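Local coordinates for protein beta-galactosidase (Trichoderma reesei, PDB 3OG2) that probably hydrolyses terminal non-reducing beta-D-galactose residues from beta-D-galactosides, as a glycoside hydrolase of family 35, at residues K193-M196 and Q197-D201. Numbering follows the deposited sequence.
Sequences KPYM and QYVID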
# COMPACT_ATOMS: atom_id res chain seq x y z
N LYS A 193 -23.97 14.98 -12.78
CA LYS A 193 -24.59 14.87 -11.46
C LYS A 193 -25.60 13.71 -11.34
O LYS A 193 -25.59 13.09 -10.27
CB LYS A 193 -25.16 16.21 -11.07
CG LYS A 193 -24.07 17.29 -10.96
CD LYS A 193 -24.59 18.58 -10.42
CE LYS A 193 -23.50 19.64 -10.30
NZ LYS A 193 -24.02 20.94 -9.75
N PRO A 194 -26.39 13.38 -12.34
CA PRO A 194 -27.19 12.18 -12.24
C PRO A 194 -26.33 10.94 -12.03
O PRO A 194 -26.71 10.06 -11.23
CB PRO A 194 -27.95 12.12 -13.61
CG PRO A 194 -28.10 13.60 -13.93
CD PRO A 194 -26.74 14.16 -13.58
N TYR A 195 -25.19 10.83 -12.71
CA TYR A 195 -24.29 9.70 -12.49
C TYR A 195 -23.81 9.66 -11.05
O TYR A 195 -23.89 8.64 -10.34
CB TYR A 195 -23.11 9.76 -13.48
CG TYR A 195 -22.04 8.77 -13.09
CD1 TYR A 195 -22.28 7.42 -13.22
CD2 TYR A 195 -20.80 9.19 -12.58
CE1 TYR A 195 -21.29 6.50 -12.85
CE2 TYR A 195 -19.84 8.29 -12.21
CZ TYR A 195 -20.09 6.94 -12.35
OH TYR A 195 -19.13 6.00 -12.00
N MET A 196 -23.34 10.81 -10.58
CA MET A 196 -22.80 10.87 -9.21
C MET A 196 -23.85 10.48 -8.19
O MET A 196 -23.58 9.78 -7.21
CB MET A 196 -22.26 12.28 -8.92
CG MET A 196 -21.11 12.71 -9.80
SD MET A 196 -20.96 14.53 -9.90
CE MET A 196 -20.18 14.77 -8.34
N GLN A 197 -25.09 11.00 -8.39
CA GLN A 197 -26.14 10.66 -7.43
C GLN A 197 -26.53 9.19 -7.52
O GLN A 197 -26.91 8.63 -6.50
CB GLN A 197 -27.37 11.56 -7.68
CG GLN A 197 -28.37 11.37 -6.53
CD GLN A 197 -27.80 11.83 -5.21
OE1 GLN A 197 -27.16 12.88 -5.05
NE2 GLN A 197 -28.04 10.99 -4.21
N TYR A 198 -26.52 8.59 -8.73
CA TYR A 198 -26.84 7.15 -8.80
C TYR A 198 -25.83 6.38 -7.93
O TYR A 198 -26.24 5.44 -7.22
CB TYR A 198 -26.73 6.69 -10.24
CG TYR A 198 -27.20 5.27 -10.45
CD1 TYR A 198 -26.30 4.19 -10.30
CD2 TYR A 198 -28.52 4.98 -10.81
CE1 TYR A 198 -26.72 2.89 -10.47
CE2 TYR A 198 -28.94 3.68 -11.00
CZ TYR A 198 -28.04 2.62 -10.83
OH TYR A 198 -28.46 1.34 -11.06
N VAL A 199 -24.55 6.74 -8.02
CA VAL A 199 -23.51 6.00 -7.27
C VAL A 199 -23.75 6.15 -5.78
O VAL A 199 -23.68 5.20 -4.98
CB VAL A 199 -22.13 6.52 -7.71
CG1 VAL A 199 -21.01 5.99 -6.82
CG2 VAL A 199 -21.88 6.15 -9.17
N ILE A 200 -24.11 7.40 -5.34
CA ILE A 200 -24.47 7.58 -3.94
C ILE A 200 -25.70 6.78 -3.52
O ILE A 200 -25.69 6.15 -2.46
CB ILE A 200 -24.71 9.10 -3.65
CG1 ILE A 200 -23.37 9.86 -3.73
CG2 ILE A 200 -25.42 9.33 -2.33
CD1 ILE A 200 -23.53 11.38 -3.74
N ASP A 201 -26.73 6.82 -4.36
CA ASP A 201 -27.96 6.10 -4.05
C ASP A 201 -27.69 4.60 -3.89
O ASP A 201 -28.32 3.97 -3.02
CB ASP A 201 -29.01 6.27 -5.16
CG ASP A 201 -29.63 7.63 -5.33
OD1 ASP A 201 -29.52 8.50 -4.43
OD2 ASP A 201 -30.29 7.87 -6.40
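The first turns of helix 193-205, in the TIM-barrel part of this family 35 enzyme, bring Y195 and V199 together one turn apart on the buried side. Four successive backbone hydrogen bonds from N-H of i+4 to C=O of i build the helix here, from Q197 N to K193 O (2.9 Å) through to I200 N to M196 O (3.1 Å). P194 suits the first turn, whose N-H groups have no carbonyl of an earlier helical turn to bond, so a nitrogen without a hydrogen costs no helical bond; its carbonyl O accepts Y198 N at 2.9 Å.

A CH-pi contact joins the side chains. V199 CG2 lies over one face of the Y195 ring, 4.0 Å from the centroid and shifted toward the rim, so that it comes closest to CE1 and CZ, the latter at 3.7 Å. For Y195, chi1 of 169°, with CG anti to the backbone N, directs the ring to where CG2 can lie over it, whereas the beta-branch of V199 lets CG2 reach the ring while CG1 takes another direction. Tyrosine adds a polar end to this apolar surface: its OH is hydrogen-bonded to E178, next in sequence to the galactose-binding N179.

On a more exposed side, Q197 NE2 donates to D201 OD1 over 2.9 Å, almost straight at 172°. The oxygen lies in the amide plane, but the donor approaches from above the carboxylate plane. Q197 is bent at chi2 (64°), and its OE1 accepts from G230 N, so both ends of the amide are engaged and its rotation is fixed.

Helix 144-163 packs alongside: L147 touches Y195 and Y198, and D151 OD1 is hydrogen-bonded to the Y198 hydroxyl, while Y181, in the loop after strand 172-177, meets the Y195 ring with its own.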